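Long-range contact in spindle assembly abnormal protein 6 homolog (Drosophila melanogaster, PDB 5AL7), which serves as the central scaffold of the centriole, its homodimers joining into the ninefold cartwheel needed for centriole assembly and duplication: residues Cys111-Arg123 with Val133-Ser145. The protein carries 1 engineered substitution. Numbering follows the deposited sequence.
Sequences CQSGKLELHLTTR and VHDYYLQFVEIRS. With NO3 (nitrate ion), chain C.
Leu118 and Phe140 meet at the apolar centre: methyl CD1 of Leu118 sits over one face of the Phe140 ring, a CH-pi contact 3.9 Å from the ring centroid. Leu118 CG lies anti to its own nitrogen (chi1 -166°), which carries the branch across to the opposite strand. There Leu138 CD1 reaches Leu118 CG at 3.8 Å and also touches Leu120 CD1. At the helix end, Cys111 SG approaches the Phe140 ring obliquely.

The backbones of 117-122 and 136-142 run antiparallel, with paired hydrogen bonds at Glu117-Val141, His119-Gln139 and Thr121-Tyr137. On the face carrying these three pairs, the His119 ring packs against Val141 CG2, 3.5 Å from His119 CD2, while NE2 donates to Glu117 OE1. Farther along, Thr121 OG1 gives a hydrogen bond to Gln139 OE1 at 2.6 Å, approaching from above the amide carbonyl plane.

The polar edge belongs to Arg123, although its side chain is poorly ordered. Its guanidinium lies on the Tyr137 ring, planes 23° apart, as an off-centre cation-pi stack, with His134 O over its other face. Arg123 NH2 donates to Tyr136 O at 3.1 Å, and Glu132 forms a salt bridge with NH1.

The hairpin lies within the sheet of the SAS-6 N-terminal head domain: strand 149-158 pairs with 136-142 on one side, with a classic beta bulge where Asp135 and Tyr136 face Cys156, and on the other Leu118 and Leu120 make backbone hydrogen bonds to Asn35 of strand 23-36. Helix 97-113 packs Met107 and Leu108 against Phe140.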
# COMPACT_ATOMS: atom_id res chain seq x y z
N CYS A 111 21.80 -7.82 -16.07
CA CYS A 111 21.63 -6.40 -15.77
C CYS A 111 21.79 -6.16 -14.28
O CYS A 111 22.28 -5.12 -13.86
CB CYS A 111 20.27 -5.90 -16.23
SG CYS A 111 20.14 -5.70 -17.98
N GLN A 112 21.37 -7.13 -13.47
CA GLN A 112 21.61 -7.03 -12.03
C GLN A 112 23.11 -7.09 -11.71
O GLN A 112 23.63 -6.22 -11.01
CB GLN A 112 20.88 -8.14 -11.29
CG GLN A 112 19.42 -7.84 -11.00
CD GLN A 112 18.74 -8.96 -10.23
OE1 GLN A 112 17.94 -9.71 -10.78
NE2 GLN A 112 19.09 -9.09 -8.95
N SER A 113 23.80 -8.09 -12.24
CA SER A 113 25.22 -8.29 -11.95
C SER A 113 26.10 -7.19 -12.54
O SER A 113 27.24 -7.01 -12.12
CB SER A 113 25.69 -9.64 -12.47
OG SER A 113 25.35 -9.79 -13.84
N GLY A 114 25.58 -6.48 -13.54
CA GLY A 114 26.30 -5.41 -14.19
C GLY A 114 26.89 -5.80 -15.53
O GLY A 114 27.47 -4.96 -16.24
N LYS A 115 26.73 -7.07 -15.88
CA LYS A 115 27.23 -7.58 -17.16
C LYS A 115 26.50 -6.90 -18.31
O LYS A 115 27.02 -6.77 -19.41
CB LYS A 115 27.06 -9.10 -17.25
CG LYS A 115 27.64 -9.88 -16.08
CD LYS A 115 29.16 -9.85 -16.06
CE LYS A 115 29.72 -10.37 -14.73
NZ LYS A 115 29.49 -9.43 -13.60
N LEU A 116 25.26 -6.47 -18.03
CA LEU A 116 24.47 -5.74 -19.00
C LEU A 116 23.89 -4.47 -18.39
O LEU A 116 23.96 -4.25 -17.18
CB LEU A 116 23.34 -6.62 -19.54
CG LEU A 116 23.68 -7.76 -20.49
CD1 LEU A 116 22.41 -8.53 -20.88
CD2 LEU A 116 24.42 -7.23 -21.72
N GLU A 117 23.32 -3.63 -19.25
CA GLU A 117 22.68 -2.41 -18.83
C GLU A 117 21.26 -2.35 -19.36
O GLU A 117 21.02 -2.64 -20.53
CB GLU A 117 23.46 -1.19 -19.31
CG GLU A 117 24.72 -0.93 -18.53
CD GLU A 117 25.20 0.49 -18.70
OE1 GLU A 117 24.71 1.16 -19.65
OE2 GLU A 117 26.05 0.94 -17.90
N LEU A 118 20.32 -1.96 -18.52
CA LEU A 118 18.93 -1.82 -18.95
C LEU A 118 18.65 -0.36 -19.31
O LEU A 118 18.82 0.54 -18.49
CB LEU A 118 17.98 -2.29 -17.86
CG LEU A 118 16.54 -2.52 -18.28
CD1 LEU A 118 16.41 -3.83 -19.03
CD2 LEU A 118 15.67 -2.52 -17.04
N HIS A 119 18.27 -0.14 -20.57
CA HIS A 119 17.95 1.20 -21.06
C HIS A 119 16.46 1.35 -21.33
O HIS A 119 15.77 0.40 -21.69
CB HIS A 119 18.72 1.50 -22.35
CG HIS A 119 20.18 1.77 -22.15
ND1 HIS A 119 20.74 3.00 -22.39
CD2 HIS A 119 21.19 0.96 -21.77
CE1 HIS A 119 22.04 2.94 -22.14
NE2 HIS A 119 22.34 1.71 -21.77
N LEU A 120 15.98 2.57 -21.17
CA LEU A 120 14.63 2.96 -21.49
C LEU A 120 14.70 4.14 -22.45
O LEU A 120 14.87 5.28 -22.04
CB LEU A 120 13.87 3.30 -20.22
CG LEU A 120 12.36 3.37 -20.42
CD1 LEU A 120 11.81 2.03 -20.73
CD2 LEU A 120 11.70 3.94 -19.18
N THR A 121 14.65 3.84 -23.74
CA THR A 121 14.84 4.85 -24.77
C THR A 121 13.54 5.40 -25.34
O THR A 121 12.63 4.66 -25.66
CB THR A 121 15.67 4.28 -25.94
OG1 THR A 121 16.76 3.52 -25.40
CG2 THR A 121 16.23 5.40 -26.79
N THR A 122 13.47 6.71 -25.51
CA THR A 122 12.31 7.28 -26.16
C THR A 122 12.39 6.94 -27.63
O THR A 122 13.44 7.08 -28.25
CB THR A 122 12.22 8.80 -25.98
OG1 THR A 122 11.96 9.10 -24.60
CG2 THR A 122 11.10 9.36 -26.83
N ARG A 123 11.29 6.44 -28.16
CA ARG A 123 11.17 6.16 -29.57
C ARG A 123 11.17 7.48 -30.35
O ARG A 123 10.46 8.42 -30.00
CB ARG A 123 9.90 5.35 -29.84
CG ARG A 123 9.92 4.61 -31.16
CD ARG A 123 8.77 3.63 -31.31
NE ARG A 123 8.75 2.61 -30.27
CZ ARG A 123 7.83 1.65 -30.16
NH1 ARG A 123 6.82 1.59 -31.03
NH2 ARG A 123 7.90 0.76 -29.19
N VAL A 133 1.13 3.04 -30.04
CA VAL A 133 0.78 2.94 -28.63
C VAL A 133 2.02 3.01 -27.73
O VAL A 133 2.01 3.66 -26.68
CB VAL A 133 0.03 1.63 -28.33
CG1 VAL A 133 -0.49 1.63 -26.90
CG2 VAL A 133 -1.12 1.45 -29.31
N HIS A 134 3.08 2.34 -28.16
CA HIS A 134 4.33 2.29 -27.41
C HIS A 134 5.24 3.49 -27.74
O HIS A 134 5.60 3.72 -28.89
CB HIS A 134 5.05 0.97 -27.68
CG HIS A 134 4.15 -0.23 -27.57
ND1 HIS A 134 3.66 -0.68 -26.36
CD2 HIS A 134 3.67 -1.08 -28.51
CE1 HIS A 134 2.90 -1.75 -26.57
NE2 HIS A 134 2.89 -2.01 -27.86
N ASP A 135 5.56 4.27 -26.71
CA ASP A 135 6.40 5.45 -26.88
C ASP A 135 7.85 5.23 -26.43
O ASP A 135 8.67 6.14 -26.50
CB ASP A 135 5.81 6.63 -26.09
CG ASP A 135 4.63 7.26 -26.80
OD1 ASP A 135 4.40 6.93 -27.98
OD2 ASP A 135 3.95 8.10 -26.17
N TYR A 136 8.15 4.03 -25.95
CA TYR A 136 9.51 3.73 -25.48
C TYR A 136 10.03 2.37 -25.97
O TYR A 136 9.30 1.59 -26.56
CB TYR A 136 9.56 3.79 -23.96
CG TYR A 136 8.93 5.04 -23.39
CD1 TYR A 136 9.62 6.24 -23.38
CD2 TYR A 136 7.63 5.03 -22.90
CE1 TYR A 136 9.05 7.39 -22.88
CE2 TYR A 136 7.05 6.17 -22.40
CZ TYR A 136 7.76 7.35 -22.39
OH TYR A 136 7.18 8.50 -21.88
N TYR A 137 11.31 2.12 -25.72
CA TYR A 137 11.95 0.85 -25.98
C TYR A 137 12.66 0.44 -24.72
O TYR A 137 13.37 1.25 -24.11
CB TYR A 137 12.94 0.94 -27.14
CG TYR A 137 12.33 0.93 -28.51
CD1 TYR A 137 11.56 -0.15 -28.96
CD2 TYR A 137 12.52 2.00 -29.37
CE1 TYR A 137 11.01 -0.14 -30.23
CE2 TYR A 137 11.98 2.01 -30.64
CZ TYR A 137 11.22 0.95 -31.07
OH TYR A 137 10.70 1.00 -32.35
N LEU A 138 12.43 -0.78 -24.29
CA LEU A 138 13.18 -1.35 -23.19
C LEU A 138 14.31 -2.19 -23.77
O LEU A 138 14.06 -3.23 -24.36
CB LEU A 138 12.29 -2.19 -22.28
CG LEU A 138 12.98 -2.70 -21.02
CD1 LEU A 138 13.35 -1.56 -20.07
CD2 LEU A 138 12.11 -3.72 -20.33
N GLN A 139 15.54 -1.70 -23.64
CA GLN A 139 16.68 -2.29 -24.31
C GLN A 139 17.70 -2.91 -23.38
O GLN A 139 18.01 -2.36 -22.33
CB GLN A 139 17.34 -1.24 -25.18
CG GLN A 139 16.43 -0.73 -26.25
CD GLN A 139 17.04 0.36 -27.07
OE1 GLN A 139 17.51 1.35 -26.53
NE2 GLN A 139 17.04 0.18 -28.38
N PHE A 140 18.24 -4.04 -23.79
CA PHE A 140 19.29 -4.73 -23.06
C PHE A 140 20.59 -4.47 -23.80
O PHE A 140 20.83 -5.05 -24.87
CB PHE A 140 18.99 -6.22 -22.98
CG PHE A 140 17.75 -6.54 -22.20
CD1 PHE A 140 16.49 -6.32 -22.75
CD2 PHE A 140 17.84 -7.09 -20.93
CE1 PHE A 140 15.34 -6.61 -22.04
CE2 PHE A 140 16.69 -7.39 -20.21
CZ PHE A 140 15.44 -7.15 -20.76
N VAL A 141 21.42 -3.57 -23.25
CA VAL A 141 22.63 -3.10 -23.92
C VAL A 141 23.91 -3.63 -23.27
O VAL A 141 24.06 -3.57 -22.06
CB VAL A 141 22.68 -1.57 -23.95
CG1 VAL A 141 23.89 -1.11 -24.69
CG2 VAL A 141 21.43 -1.01 -24.62
N GLU A 142 24.81 -4.17 -24.10
CA GLU A 142 26.15 -4.61 -23.71
C GLU A 142 27.18 -3.53 -24.03
O GLU A 142 27.37 -3.18 -25.19
CB GLU A 142 26.54 -5.90 -24.44
CG GLU A 142 27.83 -6.56 -23.95
CD GLU A 142 28.40 -7.57 -24.95
OE1 GLU A 142 27.62 -8.18 -25.71
OE2 GLU A 142 29.63 -7.79 -24.96
N ILE A 143 27.82 -2.99 -22.99
CA ILE A 143 28.83 -1.97 -23.20
C ILE A 143 30.10 -2.62 -23.69
O ILE A 143 30.59 -3.56 -23.06
CB ILE A 143 29.13 -1.15 -21.92
CG1 ILE A 143 27.83 -0.62 -21.30
CG2 ILE A 143 30.17 -0.05 -22.20
CD1 ILE A 143 26.97 0.22 -22.25
N ARG A 144 30.61 -2.14 -24.82
CA ARG A 144 31.78 -2.73 -25.46
C ARG A 144 32.86 -1.69 -25.78
O ARG A 144 32.60 -0.48 -25.77
CB ARG A 144 31.35 -3.45 -26.73
CG ARG A 144 30.54 -4.70 -26.45
CD ARG A 144 30.13 -5.42 -27.73
NE ARG A 144 31.29 -5.72 -28.57
CZ ARG A 144 32.03 -6.81 -28.46
NH1 ARG A 144 31.75 -7.71 -27.52
NH2 ARG A 144 33.06 -7.00 -29.27
N SER A 145 34.07 -2.16 -26.06
CA SER A 145 35.21 -1.29 -26.35
C SER A 145 35.31 -0.96 -27.83
O SER A 145 36.17 -0.18 -28.23
CB SER A 145 36.53 -1.89 -25.85
OG SER A 145 36.83 -3.12 -26.48
N NO3 C . 34.22 -9.94 -28.74
O1 NO3 C . 35.38 -9.42 -28.73
O2 NO3 C . 33.60 -10.10 -29.84
O3 NO3 C . 33.68 -10.31 -27.65
O HOH W 1 27.44 -4.03 -19.83